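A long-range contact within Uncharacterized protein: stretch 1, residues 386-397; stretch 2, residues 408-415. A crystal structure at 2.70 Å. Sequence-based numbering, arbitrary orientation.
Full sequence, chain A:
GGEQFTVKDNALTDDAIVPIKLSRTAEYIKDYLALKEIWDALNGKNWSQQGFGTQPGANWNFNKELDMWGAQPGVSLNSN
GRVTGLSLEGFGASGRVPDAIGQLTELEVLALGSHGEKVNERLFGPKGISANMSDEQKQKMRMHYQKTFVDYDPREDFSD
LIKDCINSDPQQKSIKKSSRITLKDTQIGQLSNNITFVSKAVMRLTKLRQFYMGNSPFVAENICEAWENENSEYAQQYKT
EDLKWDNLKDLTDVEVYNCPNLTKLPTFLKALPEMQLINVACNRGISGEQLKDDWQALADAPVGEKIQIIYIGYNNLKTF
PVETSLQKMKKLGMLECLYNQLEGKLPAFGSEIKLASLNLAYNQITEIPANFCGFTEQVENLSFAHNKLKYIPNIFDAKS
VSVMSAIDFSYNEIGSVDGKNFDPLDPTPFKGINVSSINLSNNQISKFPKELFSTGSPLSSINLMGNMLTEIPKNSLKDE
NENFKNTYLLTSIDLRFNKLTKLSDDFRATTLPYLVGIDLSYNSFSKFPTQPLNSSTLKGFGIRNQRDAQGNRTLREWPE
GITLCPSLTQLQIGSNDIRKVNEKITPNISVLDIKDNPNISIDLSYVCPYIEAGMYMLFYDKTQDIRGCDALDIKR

Stretch 1 386-397: HNKLKYIPNIFD
Stretch 2 (408-415) DFSYNEIG

The two stretches run side by side in the same direction, without regular helix or strand, in the register His386–Tyr411 (CA–CA 4.6 Å), Lys388–Asn412 (4.9 Å) and Lys390–Ile414 (4.4 Å). His386 (phi/psi 58/67°) and Tyr411 (59/64°) both adopt the left-handed conformation, and the residues after them are extended (Asn387 -144/-163°, Asn412 -136/-164°).

Backbone hydrogen bonds join His386 N to Ser410 O (3.0 Å), Asn387 N to Tyr411 O (3.1 Å) and Glu413 N to Leu389 O (2.9 Å); Gly415 N to Lys390 O (3.4 Å) is weak. Asn412 (chi1 -88°, m) links the two stretches through OD1, which accepts from Leu389 N (2.9 Å), while its ND2 donates to Phe409 O (2.9 Å) in its own stretch.

Lys390 (chi1–chi4 m, m, t, t) starts away from stretch 2 but curls back, so that NZ forms a salt bridge with Glu413 OE1 (2.8 Å) and also donates to Lys388 O (3.0 Å).

The rings of His386 and Tyr411, both chi1 m, form an offset stack, centroids 4.2 Å apart and planes at 15°.

The CA-to-CB bond of Phe409 (chi1 -67°, m; chi2 -77°) points toward stretch 1. Ile392 CG2 lies over one face, 4.0 Å from Phe409 CZ; Leu389 CD1 (4.2 Å from Phe409 CD1) and Phe396 CE2 (3.9 Å from Phe409 CZ) meet its edge. Ile392 CG1 packs 4.0 Å from Ile414 CD1.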

# COMPACT_ATOMS: atom_id res chain seq x y z
N HIS A 386 -8.86 -4.19 7.74
CA HIS A 386 -8.80 -5.61 8.05
C HIS A 386 -8.08 -5.85 9.36
O HIS A 386 -6.97 -6.39 9.40
CB HIS A 386 -8.15 -6.40 6.92
CG HIS A 386 -8.95 -6.40 5.66
ND1 HIS A 386 -9.88 -7.39 5.39
CD2 HIS A 386 -8.95 -5.50 4.64
CE1 HIS A 386 -10.39 -7.08 4.20
NE2 HIS A 386 -9.87 -5.95 3.72
N ASN A 387 -8.71 -5.41 10.44
CA ASN A 387 -8.28 -5.59 11.82
C ASN A 387 -9.52 -5.80 12.66
O ASN A 387 -10.59 -6.09 12.11
CB ASN A 387 -7.42 -4.41 12.32
CG ASN A 387 -6.03 -4.36 11.78
OD1 ASN A 387 -5.15 -5.10 12.20
ND2 ASN A 387 -5.75 -3.41 10.89
N LYS A 388 -9.38 -5.64 13.97
CA LYS A 388 -10.48 -5.82 14.91
C LYS A 388 -10.67 -4.54 15.74
O LYS A 388 -10.95 -4.64 16.92
CB LYS A 388 -10.18 -7.04 15.81
CG LYS A 388 -10.14 -8.38 15.08
CD LYS A 388 -10.26 -9.57 16.05
CE LYS A 388 -11.68 -9.92 16.40
NZ LYS A 388 -11.77 -11.09 17.30
N LEU A 389 -10.52 -3.35 15.13
CA LEU A 389 -10.64 -2.06 15.83
C LEU A 389 -12.05 -1.81 16.33
O LEU A 389 -12.99 -1.90 15.53
CB LEU A 389 -10.23 -0.88 14.94
CG LEU A 389 -8.77 -0.71 14.55
CD1 LEU A 389 -8.62 0.48 13.61
CD2 LEU A 389 -7.87 -0.53 15.77
N LYS A 390 -12.20 -1.46 17.63
CA LYS A 390 -13.55 -1.22 18.15
C LYS A 390 -13.96 0.23 17.92
O LYS A 390 -15.15 0.53 17.88
CB LYS A 390 -13.69 -1.56 19.67
CG LYS A 390 -13.12 -2.89 20.16
CD LYS A 390 -13.58 -4.12 19.39
CE LYS A 390 -12.64 -5.27 19.67
NZ LYS A 390 -12.76 -6.34 18.64
N TYR A 391 -12.96 1.13 17.81
CA TYR A 391 -13.23 2.56 17.68
C TYR A 391 -12.31 3.25 16.69
O TYR A 391 -11.23 2.71 16.39
CB TYR A 391 -13.05 3.25 19.06
CG TYR A 391 -13.72 2.58 20.25
CD1 TYR A 391 -15.10 2.65 20.43
CD2 TYR A 391 -12.97 1.95 21.23
CE1 TYR A 391 -15.72 2.08 21.55
CE2 TYR A 391 -13.57 1.37 22.35
CZ TYR A 391 -14.94 1.44 22.51
OH TYR A 391 -15.52 0.86 23.63
N ILE A 392 -12.69 4.46 16.22
CA ILE A 392 -11.83 5.28 15.35
C ILE A 392 -10.80 5.95 16.28
O ILE A 392 -11.22 6.61 17.25
CB ILE A 392 -12.63 6.28 14.48
CG1 ILE A 392 -13.62 5.54 13.54
CG2 ILE A 392 -11.67 7.21 13.71
CD1 ILE A 392 -14.79 6.43 12.99
N PRO A 393 -9.48 5.76 16.06
CA PRO A 393 -8.49 6.30 17.01
C PRO A 393 -8.33 7.82 16.96
O PRO A 393 -8.11 8.40 15.89
CB PRO A 393 -7.18 5.60 16.60
CG PRO A 393 -7.38 5.25 15.16
CD PRO A 393 -8.84 4.95 15.00
N ASN A 394 -8.41 8.47 18.13
CA ASN A 394 -8.27 9.92 18.24
C ASN A 394 -6.78 10.34 18.20
O ASN A 394 -6.23 10.80 19.20
CB ASN A 394 -8.95 10.42 19.53
CG ASN A 394 -9.22 11.90 19.54
OD1 ASN A 394 -9.17 12.59 18.50
ND2 ASN A 394 -9.57 12.43 20.70
N ILE A 395 -6.14 10.18 17.03
CA ILE A 395 -4.71 10.48 16.82
C ILE A 395 -4.53 11.51 15.68
O ILE A 395 -3.40 11.74 15.19
CB ILE A 395 -3.87 9.18 16.56
CG1 ILE A 395 -4.30 8.43 15.26
CG2 ILE A 395 -3.85 8.24 17.79
CD1 ILE A 395 -3.28 7.39 14.79
N PHE A 396 -5.63 12.17 15.29
CA PHE A 396 -5.63 13.14 14.20
C PHE A 396 -6.19 14.46 14.68
O PHE A 396 -6.60 14.56 15.84
CB PHE A 396 -6.46 12.61 13.00
CG PHE A 396 -6.23 11.15 12.69
CD1 PHE A 396 -5.10 10.75 11.98
CD2 PHE A 396 -7.13 10.19 13.11
CE1 PHE A 396 -4.87 9.39 11.70
CE2 PHE A 396 -6.92 8.83 12.83
CZ PHE A 396 -5.79 8.44 12.12
N ASP A 397 -6.19 15.48 13.79
CA ASP A 397 -6.75 16.79 14.11
C ASP A 397 -7.40 17.37 12.88
O ASP A 397 -6.73 17.60 11.87
CB ASP A 397 -5.69 17.75 14.68
CG ASP A 397 -6.24 18.95 15.44
OD1 ASP A 397 -7.47 19.20 15.36
OD2 ASP A 397 -5.45 19.62 16.14
N ASP A 408 -8.24 4.54 5.48
CA ASP A 408 -9.00 3.30 5.36
C ASP A 408 -9.15 2.65 6.71
O ASP A 408 -8.15 2.22 7.32
CB ASP A 408 -8.32 2.35 4.37
CG ASP A 408 -9.21 1.25 3.79
OD1 ASP A 408 -10.23 0.91 4.43
OD2 ASP A 408 -8.85 0.70 2.73
N PHE A 409 -10.41 2.59 7.19
CA PHE A 409 -10.78 1.90 8.43
C PHE A 409 -11.73 0.72 8.13
O PHE A 409 -12.33 0.16 9.06
CB PHE A 409 -11.42 2.85 9.45
CG PHE A 409 -10.53 3.91 10.02
CD1 PHE A 409 -9.60 3.60 11.01
CD2 PHE A 409 -10.67 5.24 9.64
CE1 PHE A 409 -8.78 4.58 11.56
CE2 PHE A 409 -9.85 6.23 10.19
CZ PHE A 409 -8.90 5.89 11.14
N SER A 410 -11.86 0.34 6.83
CA SER A 410 -12.77 -0.74 6.41
C SER A 410 -12.36 -2.12 7.01
O SER A 410 -11.19 -2.35 7.34
CB SER A 410 -12.88 -0.83 4.89
OG SER A 410 -11.76 -1.40 4.23
N TYR A 411 -13.36 -3.00 7.18
CA TYR A 411 -13.20 -4.34 7.71
C TYR A 411 -12.61 -4.30 9.09
O TYR A 411 -11.50 -4.77 9.32
CB TYR A 411 -12.36 -5.19 6.80
CG TYR A 411 -13.11 -5.73 5.62
CD1 TYR A 411 -13.84 -6.92 5.72
CD2 TYR A 411 -13.03 -5.11 4.37
CE1 TYR A 411 -14.50 -7.45 4.61
CE2 TYR A 411 -13.65 -5.66 3.24
CZ TYR A 411 -14.39 -6.83 3.37
OH TYR A 411 -15.00 -7.39 2.29
N ASN A 412 -13.35 -3.70 10.00
CA ASN A 412 -13.02 -3.60 11.42
C ASN A 412 -14.28 -3.92 12.20
O ASN A 412 -15.21 -4.52 11.65
CB ASN A 412 -12.41 -2.23 11.77
CG ASN A 412 -10.91 -2.16 11.60
OD1 ASN A 412 -10.16 -2.86 12.28
ND2 ASN A 412 -10.44 -1.31 10.69
N GLU A 413 -14.30 -3.58 13.49
CA GLU A 413 -15.43 -3.84 14.38
C GLU A 413 -15.87 -2.53 15.04
O GLU A 413 -16.28 -2.52 16.21
CB GLU A 413 -15.04 -4.90 15.41
CG GLU A 413 -15.20 -6.29 14.84
CD GLU A 413 -14.23 -7.33 15.33
OE1 GLU A 413 -14.16 -7.56 16.56
OE2 GLU A 413 -13.57 -7.97 14.47
N ILE A 414 -15.79 -1.41 14.28
CA ILE A 414 -16.15 -0.07 14.76
C ILE A 414 -17.66 -0.02 14.97
O ILE A 414 -18.40 -0.43 14.09
CB ILE A 414 -15.62 1.03 13.80
CG1 ILE A 414 -14.05 0.99 13.77
CG2 ILE A 414 -16.15 2.42 14.17
CD1 ILE A 414 -13.41 1.64 12.60
N GLY A 415 -18.06 0.41 16.17
CA GLY A 415 -19.46 0.50 16.60
C GLY A 415 -20.00 -0.78 17.22
O GLY A 415 -21.18 -0.86 17.58
O HOH W 1 -17.15 0.01 19.31